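Local structure of ABC transporter periplasmic peptide-binding protein (Pseudoalteromonas, 4QFL) at residues 91-96 / 163-168; 62-67 / 77-82. The protein binds dipeptides in the periplasm, here Ala-Phe, and probably delivers them to an ABC transporter for uptake into the cell. All blocks are in the same frame, centred on the assembly; numbering follows the deposited sequence.

Contact 1: residues 91-96 / 163-168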
loop_
_atom_site.group_PDB
_atom_site.type_symbol
_atom_site.label_atom_id
_atom_site.label_comp_id
_atom_site.label_asym_id
_atom_site.label_seq_id
_atom_site.Cartn_x
_atom_site.Cartn_y
_atom_site.Cartn_z
ATOM N N VAL A 91 16.429 3.868 -19.103
ATOM C CA VAL A 91 17.031 3.578 -17.814
ATOM C C VAL A 91 17.737 2.230 -17.906
ATOM O O VAL A 91 17.124 1.206 -18.199
ATOM C CB VAL A 91 15.987 3.574 -16.665
ATOM C CG1 VAL A 91 16.679 3.573 -15.301
ATOM C CG2 VAL A 91 15.040 4.763 -16.788
ATOM N N THR A 92 19.040 2.247 -17.670
ATOM C CA THR A 92 19.859 1.056 -17.745
ATOM C C THR A 92 20.128 0.547 -16.343
ATOM O O THR A 92 20.588 1.292 -15.476
ATOM C CB THR A 92 21.192 1.379 -18.432
ATOM O OG1 THR A 92 20.940 1.838 -19.763
ATOM C CG2 THR A 92 22.090 0.159 -18.485
ATOM N N PHE A 93 19.823 -0.721 -16.115
ATOM C CA PHE A 93 20.171 -1.378 -14.861
ATOM C C PHE A 93 21.277 -2.398 -15.092
ATOM O O PHE A 93 21.160 -3.251 -15.966
ATOM C CB PHE A 93 18.954 -2.117 -14.282
ATOM C CG PHE A 93 17.848 -1.212 -13.817
ATOM C CD1 PHE A 93 17.827 -0.733 -12.514
ATOM C CD2 PHE A 93 16.823 -0.859 -14.670
ATOM C CE1 PHE A 93 16.813 0.092 -12.082
ATOM C CE2 PHE A 93 15.803 -0.031 -14.242
ATOM C CZ PHE A 93 15.798 0.442 -12.944
ATOM N N THR A 94 22.343 -2.312 -14.307
ATOM C CA THR A 94 23.347 -3.371 -14.263
ATOM C C THR A 94 22.944 -4.317 -13.149
ATOM O O THR A 94 22.565 -3.871 -12.072
ATOM C CB THR A 94 24.765 -2.834 -13.943
ATOM O OG1 THR A 94 25.061 -1.707 -14.770
ATOM C CG2 THR A 94 25.806 -3.915 -14.171
ATOM N N LEU A 95 23.041 -5.617 -13.394
ATOM C CA LEU A 95 22.486 -6.597 -12.470
ATOM C C LEU A 95 23.530 -7.428 -11.745
ATOM O O LEU A 95 24.567 -7.782 -12.307
ATOM C CB LEU A 95 21.512 -7.536 -13.186
ATOM C CG LEU A 95 20.460 -6.930 -14.113
ATOM C CD1 LEU A 95 19.704 -8.057 -14.809
ATOM C CD2 LEU A 95 19.509 -6.005 -13.358
ATOM N N ARG A 96 23.213 -7.758 -10.499
ATOM C CA ARG A 96 24.074 -8.560 -9.629
ATOM C C ARG A 96 24.304 -9.970 -10.170
ATOM O O ARG A 96 23.375 -10.618 -10.644
ATOM C CB ARG A 96 23.448 -8.638 -8.233
ATOM C CG ARG A 96 24.300 -9.318 -7.189
ATOM C CD ARG A 96 23.715 -9.086 -5.811
ATOM N NE ARG A 96 23.362 -7.685 -5.579
ATOM C CZ ARG A 96 24.108 -6.830 -4.883
ATOM N NH1 ARG A 96 25.253 -7.237 -4.340
ATOM N NH2 ARG A 96 23.707 -5.574 -4.714
ATOM N N VAL A 163 20.272 -4.550 -18.542
ATOM C CA VAL A 163 19.106 -4.317 -19.373
ATOM C C VAL A 163 18.878 -2.832 -19.468
ATOM O O VAL A 163 19.381 -2.072 -18.650
ATOM C CB VAL A 163 17.836 -4.987 -18.795
ATOM C CG1 VAL A 163 18.033 -6.490 -18.675
ATOM C CG2 VAL A 163 17.471 -4.372 -17.442
ATOM N N ARG A 164 18.117 -2.415 -20.469
ATOM C CA ARG A 164 17.753 -1.015 -20.599
ATOM C C ARG A 164 16.250 -0.882 -20.856
ATOM O O ARG A 164 15.736 -1.407 -21.839
ATOM C CB ARG A 164 18.571 -0.362 -21.717
ATOM C CG ARG A 164 18.187 1.061 -22.024
ATOM C CD ARG A 164 18.948 1.601 -23.227
ATOM N NE ARG A 164 18.609 0.896 -24.464
ATOM C CZ ARG A 164 19.477 0.196 -25.190
ATOM N NH1 ARG A 164 20.742 0.111 -24.803
ATOM N NH2 ARG A 164 19.081 -0.414 -26.303
ATOM N N PHE A 165 15.549 -0.214 -19.943
ATOM C CA PHE A 165 14.130 0.093 -20.119
ATOM C C PHE A 165 13.970 1.284 -21.075
ATOM O O PHE A 165 14.615 2.319 -20.901
ATOM C CB PHE A 165 13.465 0.445 -18.774
ATOM C CG PHE A 165 13.267 -0.727 -17.839
ATOM C CD1 PHE A 165 14.349 -1.349 -17.223
ATOM C CD2 PHE A 165 11.985 -1.175 -17.538
ATOM C CE1 PHE A 165 14.160 -2.420 -16.345
ATOM C CE2 PHE A 165 11.788 -2.237 -16.657
ATOM C CZ PHE A 165 12.878 -2.861 -16.063
ATOM N N GLU A 166 13.105 1.139 -22.075
ATOM C CA GLU A 166 12.783 2.243 -22.975
ATOM C C GLU A 166 11.372 2.752 -22.680
ATOM O O GLU A 166 10.399 2.006 -22.794
ATOM C CB GLU A 166 12.881 1.795 -24.433
ATOM C CG GLU A 166 14.189 1.122 -24.785
ATOM C CD GLU A 166 15.326 2.114 -24.947
ATOM O OE1 GLU A 166 15.098 3.323 -24.726
ATOM O OE2 GLU A 166 16.447 1.686 -25.301
ATOM N N LEU A 167 11.266 4.021 -22.300
ATOM C CA LEU A 167 9.975 4.619 -21.968
ATOM C C LEU A 167 9.407 5.462 -23.114
ATOM O O LEU A 167 10.155 6.023 -23.924
ATOM C CB LEU A 167 10.099 5.482 -20.712
ATOM C CG LEU A 167 10.860 4.837 -19.553
ATOM C CD1 LEU A 167 10.875 5.754 -18.342
ATOM C CD2 LEU A 167 10.274 3.475 -19.205
ATOM N N PHE A 168 8.081 5.547 -23.177
ATOM C CA PHE A 168 7.425 6.358 -24.189
ATOM C C PHE A 168 7.612 7.826 -23.855
ATOM O O PHE A 168 7.634 8.681 -24.744
ATOM C CB PHE A 168 5.937 6.034 -24.263
ATOM C CG PHE A 168 5.642 4.723 -24.924
ATOM C CD1 PHE A 168 6.047 4.488 -26.223
ATOM C CD2 PHE A 168 4.967 3.724 -24.249
ATOM C CE1 PHE A 168 5.782 3.273 -26.840
ATOM C CE2 PHE A 168 4.698 2.504 -24.855
ATOM C CZ PHE A 168 5.108 2.274 -26.151
HETATM O O HOH W 1 22.085 0.646 -22.105
#

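Contact 2: residues 62-67 / 77-82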
loop_
_atom_site.group_PDB
_atom_site.type_symbol
_atom_site.label_atom_id
_atom_site.label_comp_id
_atom_site.label_asym_id
_atom_site.label_seq_id
_atom_site.Cartn_x
_atom_site.Cartn_y
_atom_site.Cartn_z
ATOM N N ASP A 62 13.406 -10.067 -3.784
ATOM C CA ASP A 62 14.174 -8.827 -3.781
ATOM C C ASP A 62 13.753 -7.987 -4.972
ATOM O O ASP A 62 13.278 -8.518 -5.968
ATOM C CB ASP A 62 15.677 -9.087 -3.901
ATOM C CG ASP A 62 16.229 -9.938 -2.774
ATOM O OD1 ASP A 62 16.416 -9.406 -1.663
ATOM O OD2 ASP A 62 16.514 -11.130 -3.016
ATOM N N ARG A 63 13.952 -6.677 -4.865
ATOM C CA ARG A 63 13.725 -5.753 -5.966
ATOM C C ARG A 63 15.055 -5.452 -6.620
ATOM O O ARG A 63 16.101 -5.910 -6.164
ATOM C CB ARG A 63 13.123 -4.444 -5.455
ATOM C CG ARG A 63 11.752 -4.587 -4.804
ATOM C CD ARG A 63 11.497 -3.443 -3.806
ATOM N NE ARG A 63 12.354 -3.576 -2.633
ATOM C CZ ARG A 63 12.378 -2.730 -1.609
ATOM N NH1 ARG A 63 11.579 -1.669 -1.601
ATOM N NH2 ARG A 63 13.202 -2.946 -0.591
ATOM N N LEU A 64 15.007 -4.679 -7.696
ATOM C CA LEU A 64 16.207 -4.158 -8.322
ATOM C C LEU A 64 16.898 -3.160 -7.397
ATOM O O LEU A 64 18.114 -3.173 -7.228
ATOM C CB LEU A 64 15.834 -3.462 -9.634
ATOM C CG LEU A 64 15.325 -4.411 -10.717
ATOM C CD1 LEU A 64 14.854 -3.628 -11.932
ATOM C CD2 LEU A 64 16.425 -5.388 -11.085
ATOM N N ILE A 65 16.097 -2.280 -6.813
ATOM C CA ILE A 65 16.586 -1.222 -5.950
ATOM C C ILE A 65 15.593 -0.984 -4.829
ATOM O O ILE A 65 14.434 -1.434 -4.885
ATOM C CB ILE A 65 16.734 0.096 -6.698
ATOM C CG1 ILE A 65 15.455 0.408 -7.473
ATOM C CG2 ILE A 65 17.906 0.040 -7.628
ATOM C CD1 ILE A 65 15.387 1.814 -7.987
ATOM N N SER A 66 16.057 -0.274 -3.810
ATOM C CA SER A 66 15.187 0.170 -2.734
ATOM C C SER A 66 15.423 1.655 -2.469
ATOM O O SER A 66 16.225 2.293 -3.143
ATOM C CB SER A 66 15.418 -0.659 -1.460
ATOM O OG SER A 66 16.761 -0.558 -0.995
ATOM N N ILE A 67 14.711 2.205 -1.495
ATOM C CA ILE A 67 14.889 3.595 -1.114
ATOM C C ILE A 67 15.324 3.668 0.344
ATOM O O ILE A 67 14.649 3.149 1.235
ATOM C CB ILE A 67 13.595 4.376 -1.302
ATOM C CG1 ILE A 67 13.192 4.340 -2.777
ATOM C CG2 ILE A 67 13.756 5.804 -0.804
ATOM C CD1 ILE A 67 11.804 4.872 -3.069
ATOM N N GLU A 77 19.800 -3.265 -4.941
ATOM C CA GLU A 77 19.367 -4.561 -4.469
ATOM C C GLU A 77 19.820 -5.675 -5.391
ATOM O O GLU A 77 20.917 -6.202 -5.220
ATOM C CB GLU A 77 17.850 -4.635 -4.326
ATOM C CG GLU A 77 17.280 -3.776 -3.200
ATOM C CD GLU A 77 17.905 -4.067 -1.839
ATOM O OE1 GLU A 77 18.404 -5.200 -1.620
ATOM O OE2 GLU A 77 17.894 -3.155 -0.982
ATOM N N LEU A 78 18.990 -6.019 -6.378
ATOM C CA LEU A 78 19.382 -7.007 -7.390
ATOM C C LEU A 78 20.053 -6.256 -8.536
ATOM O O LEU A 78 20.739 -6.861 -9.362
ATOM C CB LEU A 78 18.189 -7.796 -7.928
ATOM C CG LEU A 78 17.654 -8.917 -7.043
ATOM C CD1 LEU A 78 16.471 -9.567 -7.727
ATOM C CD2 LEU A 78 18.741 -9.936 -6.745
ATOM N N ALA A 79 19.831 -4.947 -8.593
ATOM C CA ALA A 79 20.549 -4.076 -9.520
ATOM C C ALA A 79 21.731 -3.462 -8.795
ATOM O O ALA A 79 21.582 -2.995 -7.669
ATOM C CB ALA A 79 19.641 -2.977 -10.027
ATOM N N THR A 80 22.894 -3.450 -9.449
ATOM C CA THR A 80 24.138 -2.947 -8.856
ATOM C C THR A 80 24.401 -1.511 -9.260
ATOM O O THR A 80 25.138 -0.778 -8.592
ATOM C CB THR A 80 25.339 -3.771 -9.322
ATOM O OG1 THR A 80 25.309 -3.877 -10.749
ATOM C CG2 THR A 80 25.308 -5.164 -8.717
ATOM N N ASP A 81 23.805 -1.121 -10.377
ATOM C CA ASP A 81 23.977 0.219 -10.907
ATOM C C ASP A 81 22.765 0.560 -11.754
ATOM O O ASP A 81 22.106 -0.335 -12.287
ATOM C CB ASP A 81 25.265 0.311 -11.735
ATOM C CG ASP A 81 25.525 1.714 -12.250
ATOM O OD1 ASP A 81 25.340 2.679 -11.478
ATOM O OD2 ASP A 81 25.900 1.859 -13.431
ATOM N N TRP A 82 22.466 1.850 -11.865
ATOM C CA TRP A 82 21.345 2.336 -12.678
ATOM C C TRP A 82 21.670 3.692 -13.283
ATOM O O TRP A 82 22.355 4.509 -12.668
ATOM C CB TRP A 82 20.053 2.419 -11.859
ATOM C CG TRP A 82 20.226 3.048 -10.497
ATOM C CD1 TRP A 82 19.957 4.340 -10.150
ATOM C CD2 TRP A 82 20.703 2.403 -9.311
ATOM N NE1 TRP A 82 20.239 4.542 -8.824
ATOM C CE2 TRP A 82 20.701 3.370 -8.282
ATOM C CE3 TRP A 82 21.137 1.102 -9.018
ATOM C CZ2 TRP A 82 21.116 3.086 -6.992
ATOM C CZ3 TRP A 82 21.555 0.818 -7.733
ATOM C CH2 TRP A 82 21.540 1.806 -6.733
HETATM O O HOH W 2 16.215 -6.943 -1.146
#

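Contact 1: residues 91-96 / 163-168
Val-163 and Val-91, the residues with the most surface buried here, face Phe-93 and Phe-165 respectively across two inner strands, 91-95 and 163-167, of a four-stranded antiparallel sheet. Val-91 with Phe-165 and Phe-93 with Val-163 are hydrogen-bonded pairs: Val-91 N gives its hydrogen to Phe-165 O at 3.0 Å and Val-91 O takes one from Phe-165 N, while Phe-93 and Val-163 exchange bonds in the same way. Strand directions differ by 161°, close to antiparallel. The beta-branched valines suit such extended backbone, and their methyls lie on the same face of the sheet as the two phenylalanines. That face is buried: helix 115-126 packs on Val-163 and helix 174-178 on Val-91, Phe-93 and Phe-165. In Val-163, CG2 sits between the backbone N and the carbonyl carbon (CG1 at chi1 -60°), from where it approaches Phe-93 CB at 4.2 Å; CG1 meets Leu-95 CD1 more distantly.

The aromatic side chains belong to diagonally related residues. Both have CG anti to the carbonyl carbon, and their rings meet obliquely, with planes 75° apart and Phe-93 CD2 at 3.5 Å from Phe-165 CE1. Large apolar rings suit this place because they touch each other and also helix 174-178, Phe-93 at Leu-175 and Phe-165 at Met-178. The carbonyl oxygen Val-91 O also lies at the edge of the Phe-165 ring, near its plane.

Thr-92 and Arg-164, a non-hydrogen-bonded pair, occupy the opposite, partly exposed face, where polar groups can keep water. The aliphatic part of Arg-164 passes Thr-92, CG lying 3.6 Å from Thr-92 OG1. Beyond it the guanidinium pairs with Glu-166, though NE and OE2 are modelled too close for that length to be trusted, and at its edge a water accepts from Arg-164 NH1 at 3.1 Å and also hydrogen-bonds Thr-92 OG1.

Contact 2: residues 62-67 / 77-82
Glu-77 reaches over to the 62-67 segment with a side chain that touches it along much of its length. CB lies 3.3 Å from Leu-64 O. With CG anti to the carbonyl carbon (chi1 -69°), that methylene is laid on the peptide after Ile-65, 3.6 Å from Ile-65 C. The carboxylate then divides its work. OE2 receives the hydroxyl hydrogen of Ser-66 OG at 2.8 Å on its anti lone pair, the one away from the other oxygen. OE1 makes a salt bridge with Lys-234, and a water lies between it and Asp-62 OD1. The lysine probably helps two nearby carboxylates coexist; Asp-62 is further held by Tyr-232, Thr-210 and Trp-233. An alanine in place of Glu-77 would probably leave Ser-66 OG without its acceptor and Lys-234 without its salt-bridge mate.

The contact takes in the start of strand 65-67, which forms a two-stranded antiparallel hairpin with strand 74-76, and the chain just after 74-76, where it leaves for strand 79-84 of the neighbouring four-stranded sheet. Leu-64 O serves this exit twice, accepting from Glu-77 N and from Ala-79 N at 2.8 Å, the latter in the carbonyl plane on a lone pair. Leu-78 N bonds Arg-63 O, an atom whose modelled place is less certain, and its side chain lays CG against Asp-62 CB at 3.7 Å.

Ala-79, with only a methyl, fits close to Leu-64, its CB 3.9 Å from Leu-64 CB. Farther on, Trp-82 offers a broad indole surface: Ile-65 CG2 sits over one face of the six-membered ring, 3.8 Å from its centroid and 19° off the normal, a CH-pi contact. The branch at Ile-65 CB makes this possible, as CG2 reaches the indole while CG1 takes the crowded position between backbone N and carbonyl carbon.

In the fold
Contacts 1 and 2 have centres about 11 Å apart and meet in one antiparallel sheet, where strand 79-84, entered through contact 2, is the outer neighbour of strand 90-95 from contact 1. The join is a classic beta bulge: Thr-80 and Asp-81 both face Thr-94, with probable hydrogen bonds from Thr-80 N to Thr-94 O at 2.7 Å and from Thr-94 N to Asp-81 O at 2.8 Å. Helix 174-178 packs on side chains of both contacts, including Phe-93 and Ile-65. The dipeptide lies apart from this framework: in contact 2, the side chain of Arg-63 is about 12 Å from the bound alanine.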